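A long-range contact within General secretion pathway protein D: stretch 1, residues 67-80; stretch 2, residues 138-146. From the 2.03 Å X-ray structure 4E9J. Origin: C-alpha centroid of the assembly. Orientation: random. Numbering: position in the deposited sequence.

Stretch 1, residues 67-80: SEVYQLFLSVMSTH
Stretch 2, residues 138-146: QYGHLAAVP

A single direct hydrogen bond joins the two stretches: Ser75 OG lies 2.8 Å from His141 NE2, and either could be the donor. A water supplies a second polar link. It donates to Gln71 OE1 at 2.6 Å and to Ala144 O at 2.7 Å, spanning the 3.8 Å between Gln71 OE1 and Ala144 O.

Residues 67-79 are helical, with phi/psi near -64/-40 and regular backbone hydrogen bonds from N of residue i to O of residue i-4, for donors Gln71 to Thr79. His80 leaves helical geometry at -100/13. Residues 141-145 form an extended strand, from -143/144 at His141 to -125/77 at Val145. Helix and strand run nearly antiparallel, at 160°, and their axes approach to 9.1 Å. The register follows from CA to CA distances: Glu68 to Val145 7.1 Å, Ser75 to Ala143 7.2 Å, Thr79 to His141 5.8 Å.

Strand side chains alternate. The CA-to-CB bonds of His141, Ala143 and Val145 point toward the helix; those of Leu142 and Ala144 point away.

His141 has the most covered surface. Its chi1 is t (-177°) and chi2 is 83°, which brings the ring to the helix. Ser75 O lies over one ring face. Ser75 is m (-88°), so Ser75 OG reaches His141 NE2 and also sits 3.6 Å from Ala143 CB. Thr79 is m (-68°). Its OG1 donates to Ser75 O at 2.8 Å, back along the helix, and lies 3.2 Å from His141 CB. Ser78, in the t rotamer, places OG 3.7 Å from His141 ND1, a contact without a hydrogen bond.

At the other end, Val145 (t, -176°) packs its CG1 3.8 Å from Glu68 CG and 3.7 Å from Gln71 OE1. Glu68 is m, t with chi3 -14°; Gln71 is m, t with chi3 62°. Glu68 OE1 and OE2 are each hydrogen-bonded just outside the stretches.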

# COMPACT_ATOMS: atom_id res chain seq x y z
N SER A 67 -2.94 -20.62 10.25
CA SER A 67 -3.13 -19.67 9.14
C SER A 67 -2.24 -18.43 9.33
O SER A 67 -1.72 -17.92 8.35
CB SER A 67 -4.59 -19.28 9.02
OG SER A 67 -5.04 -18.53 10.15
N GLU A 68 -2.06 -17.97 10.58
CA GLU A 68 -1.19 -16.83 10.85
C GLU A 68 0.30 -17.18 10.68
O GLU A 68 1.07 -16.32 10.25
CB GLU A 68 -1.49 -16.16 12.19
CG GLU A 68 -2.92 -15.65 12.31
CD GLU A 68 -3.47 -15.50 13.72
OE1 GLU A 68 -2.86 -16.03 14.67
OE2 GLU A 68 -4.53 -14.84 13.86
N VAL A 69 0.70 -18.43 10.94
CA VAL A 69 2.08 -18.89 10.71
C VAL A 69 2.35 -18.85 9.19
O VAL A 69 3.44 -18.46 8.76
CB VAL A 69 2.33 -20.31 11.30
CG1 VAL A 69 3.64 -20.92 10.78
CG2 VAL A 69 2.32 -20.27 12.83
N TYR A 70 1.35 -19.24 8.38
CA TYR A 70 1.47 -19.20 6.93
C TYR A 70 1.60 -17.75 6.43
O TYR A 70 2.42 -17.49 5.56
CB TYR A 70 0.30 -19.92 6.26
CG TYR A 70 0.60 -20.21 4.81
CD1 TYR A 70 1.45 -21.25 4.44
CD2 TYR A 70 0.10 -19.40 3.80
CE1 TYR A 70 1.76 -21.51 3.10
CE2 TYR A 70 0.38 -19.66 2.45
CZ TYR A 70 1.23 -20.70 2.11
OH TYR A 70 1.56 -20.96 0.80
N GLN A 71 0.85 -16.79 7.03
CA GLN A 71 0.98 -15.37 6.67
C GLN A 71 2.41 -14.88 7.00
O GLN A 71 3.03 -14.17 6.20
CB GLN A 71 -0.04 -14.49 7.42
CG GLN A 71 -1.48 -14.64 6.98
CD GLN A 71 -2.37 -13.80 7.87
OE1 GLN A 71 -2.25 -12.56 7.91
NE2 GLN A 71 -3.25 -14.43 8.64
N LEU A 72 2.95 -15.27 8.17
CA LEU A 72 4.31 -14.91 8.57
C LEU A 72 5.33 -15.48 7.56
O LEU A 72 6.25 -14.78 7.15
CB LEU A 72 4.59 -15.37 9.99
CG LEU A 72 6.02 -15.25 10.50
CD1 LEU A 72 6.47 -13.80 10.51
CD2 LEU A 72 6.15 -15.86 11.89
N PHE A 73 5.14 -16.73 7.13
CA PHE A 73 5.97 -17.37 6.10
C PHE A 73 6.00 -16.54 4.81
O PHE A 73 7.07 -16.28 4.28
CB PHE A 73 5.45 -18.79 5.80
CG PHE A 73 5.91 -19.41 4.50
CD1 PHE A 73 7.23 -19.80 4.32
CD2 PHE A 73 5.01 -19.70 3.50
CE1 PHE A 73 7.64 -20.46 3.16
CE2 PHE A 73 5.42 -20.33 2.32
CZ PHE A 73 6.74 -20.69 2.15
N LEU A 74 4.82 -16.09 4.34
CA LEU A 74 4.74 -15.27 3.11
C LEU A 74 5.46 -13.94 3.26
O LEU A 74 6.11 -13.49 2.32
CB LEU A 74 3.28 -15.05 2.70
CG LEU A 74 2.48 -16.29 2.32
CD1 LEU A 74 1.06 -15.90 1.92
CD2 LEU A 74 3.15 -17.08 1.24
N SER A 75 5.37 -13.32 4.45
CA SER A 75 6.04 -12.07 4.76
C SER A 75 7.54 -12.26 4.75
O SER A 75 8.25 -11.39 4.25
CB SER A 75 5.60 -11.52 6.12
OG SER A 75 4.44 -10.71 5.97
N VAL A 76 8.04 -13.39 5.30
CA VAL A 76 9.48 -13.67 5.30
C VAL A 76 9.96 -13.90 3.86
O VAL A 76 10.99 -13.36 3.47
CB VAL A 76 9.83 -14.84 6.27
CG1 VAL A 76 11.26 -15.34 6.06
CG2 VAL A 76 9.64 -14.39 7.71
N MET A 77 9.22 -14.65 3.07
CA MET A 77 9.60 -14.91 1.67
C MET A 77 9.67 -13.59 0.90
O MET A 77 10.69 -13.28 0.30
CB MET A 77 8.58 -15.84 1.00
CG MET A 77 8.66 -17.34 1.37
SD MET A 77 10.29 -18.14 1.41
CE MET A 77 10.64 -18.03 3.08
N SER A 78 8.58 -12.80 0.96
CA SER A 78 8.52 -11.48 0.34
C SER A 78 9.63 -10.55 0.83
O SER A 78 10.23 -9.87 0.00
CB SER A 78 7.15 -10.84 0.55
OG SER A 78 7.12 -9.51 0.06
N THR A 79 9.98 -10.58 2.14
CA THR A 79 11.07 -9.75 2.67
C THR A 79 12.39 -10.01 1.94
O THR A 79 13.11 -9.06 1.69
CB THR A 79 11.25 -9.94 4.20
OG1 THR A 79 10.11 -9.40 4.89
CG2 THR A 79 12.55 -9.27 4.76
N HIS A 80 12.68 -11.27 1.60
CA HIS A 80 13.94 -11.65 0.98
C HIS A 80 13.86 -11.84 -0.55
O HIS A 80 14.80 -12.33 -1.14
CB HIS A 80 14.49 -12.90 1.70
CG HIS A 80 14.74 -12.63 3.14
ND1 HIS A 80 16.01 -12.22 3.52
CD2 HIS A 80 13.95 -12.53 4.23
CE1 HIS A 80 15.95 -11.91 4.79
NE2 HIS A 80 14.76 -12.07 5.27
N GLN A 138 12.55 1.16 2.34
CA GLN A 138 12.19 0.46 1.09
C GLN A 138 12.65 -1.00 1.04
O GLN A 138 11.94 -1.80 0.45
CB GLN A 138 12.65 1.23 -0.16
N TYR A 139 13.78 -1.38 1.68
CA TYR A 139 14.15 -2.82 1.73
C TYR A 139 13.26 -3.59 2.67
O TYR A 139 13.25 -4.81 2.61
CB TYR A 139 15.60 -3.07 2.18
CG TYR A 139 15.93 -2.62 3.59
CD1 TYR A 139 15.71 -3.46 4.68
CD2 TYR A 139 16.60 -1.43 3.82
CE1 TYR A 139 16.06 -3.07 5.97
CE2 TYR A 139 16.94 -1.03 5.10
CZ TYR A 139 16.68 -1.85 6.18
OH TYR A 139 17.08 -1.42 7.43
N GLY A 140 12.62 -2.90 3.61
CA GLY A 140 11.83 -3.57 4.62
C GLY A 140 10.48 -4.06 4.15
O GLY A 140 10.15 -4.02 2.97
N HIS A 141 9.71 -4.53 5.11
CA HIS A 141 8.40 -5.10 4.85
C HIS A 141 7.47 -4.70 5.95
O HIS A 141 7.87 -4.63 7.10
CB HIS A 141 8.51 -6.63 4.81
CG HIS A 141 7.24 -7.35 4.48
ND1 HIS A 141 6.82 -7.54 3.19
CD2 HIS A 141 6.36 -7.93 5.31
CE1 HIS A 141 5.69 -8.21 3.26
NE2 HIS A 141 5.38 -8.49 4.52
N LEU A 142 6.21 -4.47 5.61
CA LEU A 142 5.20 -4.17 6.60
C LEU A 142 3.91 -4.80 6.13
O LEU A 142 3.49 -4.53 5.01
CB LEU A 142 5.06 -2.66 6.84
CG LEU A 142 3.98 -2.22 7.83
CD1 LEU A 142 4.28 -2.74 9.24
CD2 LEU A 142 3.88 -0.69 7.87
N ALA A 143 3.31 -5.67 6.95
CA ALA A 143 2.05 -6.35 6.64
C ALA A 143 1.18 -6.44 7.89
O ALA A 143 1.71 -6.53 8.99
CB ALA A 143 2.31 -7.75 6.09
N ALA A 144 -0.15 -6.44 7.71
CA ALA A 144 -1.11 -6.61 8.79
C ALA A 144 -1.51 -8.07 8.94
O ALA A 144 -1.58 -8.80 7.95
CB ALA A 144 -2.36 -5.78 8.52
N VAL A 145 -1.78 -8.50 10.18
CA VAL A 145 -2.31 -9.83 10.53
C VAL A 145 -3.58 -9.50 11.35
O VAL A 145 -3.53 -9.48 12.58
CB VAL A 145 -1.32 -10.72 11.31
CG1 VAL A 145 -1.90 -12.11 11.55
CG2 VAL A 145 0.00 -10.83 10.56
N PRO A 146 -4.67 -9.10 10.68
CA PRO A 146 -5.88 -8.66 11.42
C PRO A 146 -6.50 -9.66 12.40
O PRO A 146 -7.01 -9.21 13.42
CB PRO A 146 -6.87 -8.25 10.33
CG PRO A 146 -6.16 -8.31 9.06
CD PRO A 146 -4.86 -8.99 9.21
O HOH W 1 -0.67 -10.99 6.62